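Local coordinates for protein B-agarase (Saccharophagus degradans, PDB 4BQ2) that hydrolyses agarose as a family 50 exo-beta-agarase, probably releasing short sugars from the chain ends of this red-algal polysaccharide, at residues Lys329-Arg334 and Asn357-Arg362; Ser364-Pro369 and Ala448-Ala453; Arg385-Thr390 and Leu396-Glu401. All coordinates share one frame; numbering follows the deposited sequence. Where two conformers were deposited one is given.

Contact 1: Lys329-Arg334 and Asn357-Arg362; sequences KSFATR and NHYNYR
The short helix 328-332 leans on an edge of a small four-stranded antiparallel sheet through F331, which meets Y359, the first residue of the outermost strand 359-362. This is packing between two aromatic side chains with an arginine beside them. F331 brings CE1 over one face of the tyrosine ring, near the rim, so that CE1 lies 3.4 Å from Y359 CE2 and 3.6 Å from Y359 CZ. The two rings, with centroids 5.0 Å apart and planes inclined at 50°, form an oblique pair that fits neither the parallel nor the T-shaped description. With CG anti to the backbone N (chi1 -162°), the phenyl group of F331 is carried out from its helix toward the strand.

R334, three residues further on, bends at chi3 and lays its aliphatic CD against a face of the F331 ring, 3.5 Å above the plane. Its side chain crosses that of Y359 at about a right angle, and R334 NH2 approaches Y359 OH obliquely, staying 3.8 Å away, a contact without a hydrogen bond. The polar ends have other partners: Y359 OH donates to the carbonyl of P349, and R334 NE forms a salt bridge with E374 on the adjoining strand 373-376. The turn S330-T333 is held locally, since S330 O accepts both T333 OG1, at 2.7 Å and on a lone pair in the carbonyl plane, and T333 N, at 3.1 Å.

Across the contact, then, the chemistry is mainly dispersive, with one polar approach too long to be a hydrogen bond. The outside partners P349 and E374 probably limit the rotation of the tyrosine ring and the arginine, leaving carbon surfaces to meet one another, while the arginine charge is balanced by E374 on the neighbouring inner strand.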
loop_
_atom_site.group_PDB
_atom_site.type_symbol
_atom_site.label_atom_id
_atom_site.label_comp_id
_atom_site.label_asym_id
_atom_site.label_seq_id
_atom_site.Cartn_x
_atom_site.Cartn_y
_atom_site.Cartn_z
ATOM N N LYS A 329 27.105 18.361 15.545
ATOM C CA LYS A 329 27.335 19.530 14.717
ATOM C C LYS A 329 26.148 19.811 13.763
ATOM O O LYS A 329 25.758 20.969 13.584
ATOM C CB LYS A 329 28.715 19.459 14.036
ATOM C CG LYS A 329 28.776 19.020 12.583
ATOM C CD LYS A 329 30.144 19.387 12.002
ATOM C CE LYS A 329 30.205 19.224 10.486
ATOM N NZ LYS A 329 30.271 17.793 10.073
ATOM N N SER A 330 25.537 18.760 13.209
ATOM C CA SER A 330 24.299 18.942 12.412
ATOM C C SER A 330 23.160 19.505 13.258
ATOM O O SER A 330 22.498 20.486 12.874
ATOM C CB SER A 330 23.845 17.617 11.782
ATOM O OG SER A 330 24.639 17.283 10.660
ATOM N N PHE A 331 22.946 18.879 14.413
ATOM C CA PHE A 331 21.852 19.232 15.311
ATOM C C PHE A 331 21.960 20.663 15.842
ATOM O O PHE A 331 20.933 21.306 16.064
ATOM C CB PHE A 331 21.765 18.251 16.495
ATOM C CG PHE A 331 20.442 18.283 17.195
ATOM C CD1 PHE A 331 19.364 17.546 16.708
ATOM C CD2 PHE A 331 20.253 19.072 18.332
ATOM C CE1 PHE A 331 18.129 17.592 17.344
ATOM C CE2 PHE A 331 19.016 19.119 18.959
ATOM C CZ PHE A 331 17.955 18.372 18.471
ATOM N N ALA A 332 23.190 21.145 16.051
ATOM C CA ALA A 332 23.420 22.533 16.490
ATOM C C ALA A 332 23.008 23.575 15.447
ATOM O O ALA A 332 22.670 24.697 15.806
ATOM C CB ALA A 332 24.873 22.740 16.921
ATOM N N THR A 333 23.031 23.199 14.167
ATOM C CA THR A 333 22.634 24.095 13.065
ATOM C C THR A 333 21.129 24.020 12.794
ATOM O O THR A 333 20.603 24.685 11.905
ATOM C CB THR A 333 23.357 23.769 11.745
ATOM O OG1 THR A 333 22.798 22.572 11.151
ATOM C CG2 THR A 333 24.884 23.648 11.949
ATOM N N ARG A 334 20.443 23.218 13.596
ATOM C CA ARG A 334 19.012 22.973 13.433
ATOM C C ARG A 334 18.130 24.237 13.406
ATOM O O ARG A 334 18.315 25.171 14.199
ATOM C CB ARG A 334 18.627 21.981 14.505
ATOM C CG ARG A 334 17.208 21.925 14.987
ATOM C CD ARG A 334 17.268 20.833 16.039
ATOM N NE ARG A 334 16.102 19.975 15.991
ATOM C CZ ARG A 334 15.000 20.207 16.683
ATOM N NH1 ARG A 334 14.931 21.278 17.480
ATOM N NH2 ARG A 334 13.982 19.360 16.593
ATOM N N ASN A 357 19.274 9.898 20.248
ATOM C CA ASN A 357 19.782 9.075 19.149
ATOM C C ASN A 357 18.663 8.567 18.210
ATOM O O ASN A 357 18.934 7.890 17.213
ATOM C CB ASN A 357 20.642 7.928 19.669
ATOM C CG ASN A 357 19.872 7.002 20.574
ATOM O OD1 ASN A 357 19.437 7.386 21.670
ATOM N ND2 ASN A 357 19.666 5.775 20.107
ATOM N N HIS A 358 17.411 8.899 18.507
ATOM C CA HIS A 358 16.318 8.385 17.699
ATOM C C HIS A 358 15.893 9.381 16.620
ATOM O O HIS A 358 14.928 9.152 15.897
ATOM C CB HIS A 358 15.173 7.837 18.577
ATOM C CG HIS A 358 15.631 6.783 19.546
ATOM N ND1 HIS A 358 15.865 5.476 19.169
ATOM C CD2 HIS A 358 15.953 6.855 20.859
ATOM C CE1 HIS A 358 16.291 4.786 20.211
ATOM N NE2 HIS A 358 16.354 5.599 21.251
ATOM N N TYR A 359 16.638 10.481 16.516
ATOM C CA TYR A 359 16.536 11.384 15.377
ATOM C C TYR A 359 17.025 10.710 14.093
ATOM O O TYR A 359 17.879 9.819 14.125
ATOM C CB TYR A 359 17.315 12.669 15.621
ATOM C CG TYR A 359 16.576 13.665 16.495
ATOM C CD1 TYR A 359 15.420 14.300 16.037
ATOM C CD2 TYR A 359 17.049 13.995 17.778
ATOM C CE1 TYR A 359 14.741 15.214 16.835
ATOM C CE2 TYR A 359 16.372 14.905 18.574
ATOM C CZ TYR A 359 15.226 15.514 18.091
ATOM O OH TYR A 359 14.550 16.419 18.891
ATOM N N ASN A 360 16.455 11.147 12.977
ATOM C CA ASN A 360 16.763 10.640 11.647
ATOM C C ASN A 360 16.888 11.866 10.744
ATOM O O ASN A 360 16.427 12.974 11.103
ATOM C CB ASN A 360 15.619 9.718 11.174
ATOM C CG ASN A 360 15.844 9.147 9.770
ATOM O OD1 ASN A 360 16.975 8.898 9.352
ATOM N ND2 ASN A 360 14.754 8.926 9.043
ATOM N N TYR A 361 17.532 11.691 9.595
ATOM C CA TYR A 361 17.496 12.717 8.557
ATOM C C TYR A 361 17.250 12.061 7.200
ATOM O O TYR A 361 17.971 11.135 6.817
ATOM C CB TYR A 361 18.786 13.538 8.520
ATOM C CG TYR A 361 18.646 14.742 7.616
ATOM C CD1 TYR A 361 18.147 15.956 8.111
ATOM C CD2 TYR A 361 18.960 14.665 6.251
ATOM C CE1 TYR A 361 17.994 17.053 7.277
ATOM C CE2 TYR A 361 18.800 15.770 5.410
ATOM C CZ TYR A 361 18.307 16.956 5.934
ATOM O OH TYR A 361 18.135 18.056 5.109
ATOM N N ARG A 362 16.248 12.536 6.469
ATOM C CA ARG A 362 16.043 12.047 5.106
ATOM C C ARG A 362 16.446 13.121 4.091
ATOM O O ARG A 362 16.137 14.286 4.279
ATOM C CB ARG A 362 14.594 11.588 4.921
ATOM C CG ARG A 362 14.261 10.287 5.651
ATOM C CD ARG A 362 15.276 9.173 5.361
ATOM N NE ARG A 362 14.799 7.852 5.789
ATOM C CZ ARG A 362 15.581 6.854 6.193
ATOM N NH1 ARG A 362 16.912 6.993 6.266
ATOM N NH2 ARG A 362 15.021 5.701 6.560
#

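Contact 2: Ser364-Pro369 and Ala448-Ala453; sequences SAHSGP and ADFWGA
H366 and W451 mark the closest approach of two irregular loops, their CA atoms 7.2 Å apart, and no backbone hydrogen bond joins the two segments. The imidazole of H366 reaches across. Its first torsion (166°) swings CG away from the backbone N and extends the ring into the angle between F450 and W451, and each flat group meets it differently. W451 turns the edge of its six-membered ring to one imidazole face: CE3 is 3.8 Å from H366 ND1, the ring planes are 59° apart, and the pair is edge-to-face. F450 lies obliquely, receiving H366 NE2 over a face near the rim, with NE2 3.9 Å from F450 CZ. The main chain takes part too, because F450 O sits in the imidazole plane at its edge, only 2.9 Å from H366 CE1.

Within the second loop F450 and W451 brace each other, F450 CD2 standing 3.6 Å above the centre of the indole face. W451 NE1 hydrogen-bonds to E491 OE1, which probably helps to hold the indole in place. A glycerol, probably from the crystallisation liquor, lies about 3 Å from the W451 side chain; such molecules often mark pockets. H366 NE2 makes a weak hydrogen bond to N130 O, while N130 ND2 holds D449 O, so the carbohydrate-binding-module-like part of the chain touches both loops.

Such a three-ring aromatic cluster joins loops 79 residues apart without a direct hydrogen bond. The short approach of CE1 to the carbonyl suggests an electrostatic component, the polarised imidazole C-H facing oxygen, beside the dispersion between rings.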
loop_
_atom_site.group_PDB
_atom_site.type_symbol
_atom_site.label_atom_id
_atom_site.label_comp_id
_atom_site.label_asym_id
_atom_site.label_seq_id
_atom_site.Cartn_x
_atom_site.Cartn_y
_atom_site.Cartn_z
ATOM N N SER A 364 15.679 13.064 0.858
ATOM C CA SER A 364 14.632 13.198 -0.150
ATOM C C SER A 364 13.311 12.689 0.425
ATOM O O SER A 364 13.281 12.115 1.522
ATOM C CB SER A 364 14.990 12.421 -1.413
ATOM O OG SER A 364 15.128 11.048 -1.097
ATOM N N ALA A 365 12.222 12.916 -0.310
ATOM C CA ALA A 365 10.901 12.438 0.079
ATOM C C ALA A 365 10.141 12.206 -1.209
ATOM O O ALA A 365 10.438 12.847 -2.214
ATOM C CB ALA A 365 10.176 13.479 0.927
ATOM N N HIS A 366 9.164 11.303 -1.196
ATOM C CA HIS A 366 8.350 11.104 -2.401
ATOM C C HIS A 366 7.343 12.238 -2.493
ATOM O O HIS A 366 7.137 12.818 -3.566
ATOM C CB HIS A 366 7.633 9.756 -2.371
ATOM C CG HIS A 366 6.531 9.625 -3.382
ATOM N ND1 HIS A 366 6.733 9.111 -4.654
ATOM C CD2 HIS A 366 5.213 9.912 -3.300
ATOM C CE1 HIS A 366 5.575 9.079 -5.299
ATOM N NE2 HIS A 366 4.639 9.559 -4.499
ATOM N N SER A 367 6.723 12.561 -1.363
ATOM C CA SER A 367 5.698 13.615 -1.335
ATOM C C SER A 367 5.553 14.127 0.079
ATOM O O SER A 367 5.998 13.478 1.028
ATOM C CB SER A 367 4.367 13.055 -1.842
ATOM O OG SER A 367 3.940 11.991 -1.006
ATOM N N GLY A 368 4.929 15.298 0.223
ATOM C CA GLY A 368 4.756 15.939 1.530
ATOM C C GLY A 368 5.256 17.374 1.437
ATOM O O GLY A 368 5.803 17.770 0.403
ATOM N N PRO A 369 5.069 18.173 2.508
ATOM C CA PRO A 369 5.442 19.600 2.475
ATOM C C PRO A 369 6.954 19.822 2.476
ATOM O O PRO A 369 7.415 20.899 2.101
ATOM C CB PRO A 369 4.816 20.170 3.759
ATOM C CG PRO A 369 4.629 18.993 4.671
ATOM C CD PRO A 369 4.421 17.787 3.776
ATOM N N ALA A 448 2.451 8.291 -16.275
ATOM C CA ALA A 448 1.800 8.438 -14.955
ATOM C C ALA A 448 2.572 7.660 -13.903
ATOM O O ALA A 448 1.984 6.924 -13.087
ATOM C CB ALA A 448 0.344 7.975 -14.997
ATOM N N ASP A 449 3.896 7.812 -13.948
ATOM C CA ASP A 449 4.793 7.076 -13.073
ATOM C C ASP A 449 4.571 7.558 -11.650
ATOM O O ASP A 449 4.684 8.770 -11.361
ATOM C CB ASP A 449 6.247 7.329 -13.467
ATOM C CG ASP A 449 6.551 6.929 -14.886
ATOM O OD1 ASP A 449 5.958 5.950 -15.402
ATOM O OD2 ASP A 449 7.418 7.605 -15.485
ATOM N N PHE A 450 4.264 6.609 -10.770
ATOM C CA PHE A 450 3.944 6.924 -9.404
ATOM C C PHE A 450 5.156 7.006 -8.468
ATOM O O PHE A 450 5.574 8.092 -8.054
ATOM C CB PHE A 450 2.876 5.969 -8.849
ATOM C CG PHE A 450 2.353 6.431 -7.529
ATOM C CD1 PHE A 450 1.508 7.545 -7.469
ATOM C CD2 PHE A 450 2.786 5.836 -6.338
ATOM C CE1 PHE A 450 1.062 8.030 -6.255
ATOM C CE2 PHE A 450 2.325 6.313 -5.113
ATOM C CZ PHE A 450 1.472 7.419 -5.075
ATOM N N TRP A 451 5.714 5.865 -8.097
ATOM C CA TRP A 451 6.878 5.871 -7.182
ATOM C C TRP A 451 8.148 6.490 -7.801
ATOM O O TRP A 451 9.026 6.964 -7.081
ATOM C CB TRP A 451 7.155 4.449 -6.698
ATOM C CG TRP A 451 6.084 3.843 -5.801
ATOM C CD1 TRP A 451 5.398 2.670 -6.016
ATOM C CD2 TRP A 451 5.628 4.348 -4.532
ATOM N NE1 TRP A 451 4.540 2.424 -4.976
ATOM C CE2 TRP A 451 4.652 3.445 -4.053
ATOM C CE3 TRP A 451 5.937 5.491 -3.766
ATOM C CZ2 TRP A 451 3.979 3.638 -2.830
ATOM C CZ3 TRP A 451 5.277 5.683 -2.546
ATOM C CH2 TRP A 451 4.307 4.757 -2.090
ATOM N N GLY A 452 8.248 6.490 -9.130
ATOM C CA GLY A 452 9.456 6.938 -9.821
ATOM C C GLY A 452 9.401 6.587 -11.285
ATOM O O GLY A 452 8.517 5.837 -11.722
ATOM N N ALA A 453 10.336 7.124 -12.059
ATOM C CA ALA A 453 10.392 6.846 -13.496
ATOM C C ALA A 453 10.756 5.378 -13.757
ATOM O O ALA A 453 11.419 4.728 -12.929
ATOM C CB ALA A 453 11.414 7.757 -14.165
#

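Contact 3: Arg385-Thr390 and Leu396-Glu401; sequences RKYGET and LDKWRE
K398 lays its CG over the ring of Y387, 3.5 Å from the centroid and 15° off the ring normal, a CH-pi contact made by the aliphatic part of a charged side chain. K398 CB lies nearby, 4.0 Å from Y387 CG. The bend at chi2 (70°) begins at the touching carbons, and beyond CE the amino end leads away from the tyrosine. On the opposite face of the same ring sits K386 CB, 4.0 Å above the plane, so the ring lies between K398 CG and K386 CB. W399 comes nearest through its CA, 4.3 Å from Y387 CE2, while its indole turns away and bonds through NE1 to Y379 OH.

Further out, V402 and Y395 of helix 394-410 also touch Y387, and K386 NZ pairs with D725. G388, with positive phi, ends the helix that carries Y387, and the connection is tied down where E389 OE2 accepts G393 N and T390 N bonds to S394 OG. The whole is a compact helix-loop-helix, in which an aromatic residue at the end of helix 378-387 packs on the early turns of helix 394-410.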
loop_
_atom_site.group_PDB
_atom_site.type_symbol
_atom_site.label_atom_id
_atom_site.label_comp_id
_atom_site.label_asym_id
_atom_site.label_seq_id
_atom_site.Cartn_x
_atom_site.Cartn_y
_atom_site.Cartn_z
ATOM N N ARG A 385 13.130 2.870 25.572
ATOM C CA ARG A 385 12.374 2.992 26.824
ATOM C C ARG A 385 12.025 1.642 27.405
ATOM O O ARG A 385 12.126 1.453 28.620
ATOM C CB ARG A 385 11.069 3.769 26.626
ATOM C CG ARG A 385 11.269 5.276 26.426
ATOM C CD ARG A 385 9.888 5.930 26.301
ATOM N NE ARG A 385 9.943 7.388 26.352
ATOM C CZ ARG A 385 9.636 8.223 25.360
ATOM N NH1 ARG A 385 9.254 7.777 24.173
ATOM N NH2 ARG A 385 9.715 9.540 25.558
ATOM N N LYS A 386 11.595 0.701 26.560
ATOM C CA LYS A 386 11.186 -0.644 27.034
ATOM C C LYS A 386 12.314 -1.544 27.478
ATOM O O LYS A 386 12.188 -2.250 28.498
ATOM C CB LYS A 386 10.429 -1.421 25.948
ATOM C CG LYS A 386 8.962 -1.071 25.806
ATOM C CD LYS A 386 8.276 -1.862 24.678
ATOM C CE LYS A 386 8.183 -3.349 24.974
ATOM N NZ LYS A 386 7.174 -4.037 24.096
ATOM N N TYR A 387 13.391 -1.557 26.694
ATOM C CA TYR A 387 14.419 -2.573 26.872
ATOM C C TYR A 387 15.688 -2.045 27.478
ATOM O O TYR A 387 16.539 -2.836 27.899
ATOM C CB TYR A 387 14.715 -3.313 25.545
ATOM C CG TYR A 387 13.498 -4.024 24.971
ATOM C CD1 TYR A 387 12.724 -4.863 25.758
ATOM C CD2 TYR A 387 13.141 -3.870 23.635
ATOM C CE1 TYR A 387 11.603 -5.524 25.243
ATOM C CE2 TYR A 387 12.016 -4.517 23.107
ATOM C CZ TYR A 387 11.266 -5.359 23.930
ATOM O OH TYR A 387 10.186 -6.017 23.433
ATOM N N GLY A 388 15.799 -0.712 27.530
ATOM C CA GLY A 388 16.956 -0.029 28.087
ATOM C C GLY A 388 18.225 -0.428 27.354
ATOM O O GLY A 388 18.165 -0.936 26.223
ATOM N N GLU A 389 19.370 -0.226 28.014
ATOM C CA GLU A 389 20.676 -0.619 27.464
ATOM C C GLU A 389 21.552 -1.488 28.380
ATOM O O GLU A 389 21.911 -1.069 29.485
ATOM C CB GLU A 389 21.449 0.616 27.041
ATOM C CG GLU A 389 20.813 1.328 25.877
ATOM C CD GLU A 389 21.733 2.362 25.296
ATOM O OE1 GLU A 389 22.234 3.191 26.079
ATOM O OE2 GLU A 389 21.983 2.342 24.077
ATOM N N THR A 390 21.870 -2.698 27.923
ATOM C CA THR A 390 22.848 -3.578 28.589
ATOM C C THR A 390 24.220 -3.431 27.936
ATOM O O THR A 390 25.239 -3.972 28.426
ATOM C CB THR A 390 22.368 -5.048 28.584
ATOM O OG1 THR A 390 21.327 -5.182 29.561
ATOM C CG2 THR A 390 23.481 -6.005 28.977
ATOM N N LEU A 396 18.095 -2.767 20.340
ATOM C CA LEU A 396 17.896 -3.256 18.947
ATOM C C LEU A 396 18.076 -4.764 18.885
ATOM O O LEU A 396 17.295 -5.461 18.241
ATOM C CB LEU A 396 18.852 -2.574 17.963
ATOM C CG LEU A 396 18.727 -1.062 17.978
ATOM C CD1 LEU A 396 19.925 -0.476 17.254
ATOM C CD2 LEU A 396 17.416 -0.624 17.310
ATOM N N ASP A 397 19.128 -5.280 19.529
ATOM C CA ASP A 397 19.295 -6.715 19.586
ATOM C C ASP A 397 18.108 -7.383 20.308
ATOM O O ASP A 397 17.619 -8.417 19.856
ATOM C CB ASP A 397 20.613 -7.095 20.259
ATOM C CG ASP A 397 21.815 -6.640 19.454
ATOM O OD1 ASP A 397 21.702 -6.471 18.211
ATOM O OD2 ASP A 397 22.862 -6.426 20.068
ATOM N N LYS A 398 17.661 -6.789 21.425
ATOM C CA LYS A 398 16.491 -7.318 22.132
ATOM C C LYS A 398 15.235 -7.239 21.254
ATOM O O LYS A 398 14.422 -8.188 21.213
ATOM C CB LYS A 398 16.217 -6.512 23.405
ATOM C CG LYS A 398 15.013 -7.045 24.176
ATOM C CD LYS A 398 15.280 -8.404 24.812
ATOM C CE LYS A 398 14.317 -8.725 25.976
ATOM N NZ LYS A 398 14.622 -10.111 26.435
ATOM N N TRP A 399 15.080 -6.124 20.534
ATOM C CA TRP A 399 13.933 -6.018 19.608
ATOM C C TRP A 399 13.967 -7.179 18.583
ATOM O O TRP A 399 12.946 -7.812 18.328
ATOM C CB TRP A 399 13.941 -4.645 18.911
ATOM C CG TRP A 399 12.916 -4.510 17.799
ATOM C CD1 TRP A 399 11.544 -4.465 17.919
ATOM C CD2 TRP A 399 13.206 -4.390 16.415
ATOM N NE1 TRP A 399 10.968 -4.318 16.665
ATOM C CE2 TRP A 399 11.965 -4.275 15.729
ATOM C CE3 TRP A 399 14.391 -4.383 15.675
ATOM C CZ2 TRP A 399 11.890 -4.144 14.340
ATOM C CZ3 TRP A 399 14.323 -4.272 14.285
ATOM C CH2 TRP A 399 13.057 -4.143 13.636
ATOM N N ARG A 400 15.142 -7.457 18.021
ATOM C CA ARG A 400 15.257 -8.537 17.019
ATOM C C ARG A 400 14.915 -9.915 17.609
ATOM O O ARG A 400 14.203 -10.713 16.984
ATOM C CB ARG A 400 16.634 -8.515 16.324
ATOM C CG ARG A 400 16.898 -7.207 15.566
ATOM C CD ARG A 400 18.124 -7.251 14.654
ATOM N NE ARG A 400 18.813 -5.961 14.661
ATOM C CZ ARG A 400 19.983 -5.741 15.255
ATOM N NH1 ARG A 400 20.630 -6.736 15.849
ATOM N NH2 ARG A 400 20.523 -4.541 15.228
ATOM N N GLU A 401 15.392 -10.177 18.826
ATOM C CA GLU A 401 15.115 -11.452 19.491
ATOM C C GLU A 401 13.640 -11.603 19.808
ATOM O O GLU A 401 13.048 -12.635 19.507
ATOM C CB GLU A 401 15.931 -11.612 20.781
ATOM C CG GLU A 401 15.606 -12.934 21.471
ATOM C CD GLU A 401 16.523 -13.224 22.638
ATOM O OE1 GLU A 401 17.738 -13.331 22.411
ATOM O OE2 GLU A 401 16.011 -13.354 23.765
#

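In the fold
Side-chain surfaces, with no direct hydrogen bond, close all three contacts, yet their settings differ. Contacts 1 and 3 lie far out, their centres about 29 Å from the centre of the chain, on the same side of it, and each is partly buried. Their nearest atoms are about 6 Å apart, and helix 378-387 of contact 3 also receives H358 of contact 1, which touches A381 and bonds to S380 and E384. Contact 2 is more central, its centre about 14 Å from the chain's centre, but is a surface contact between loops. Ring against ring serves contacts 1 and 2, whereas contact 3 sets an alkyl chain on a ring. Contact 2 spans the longest sequence separation; contact 3 joins successive helices.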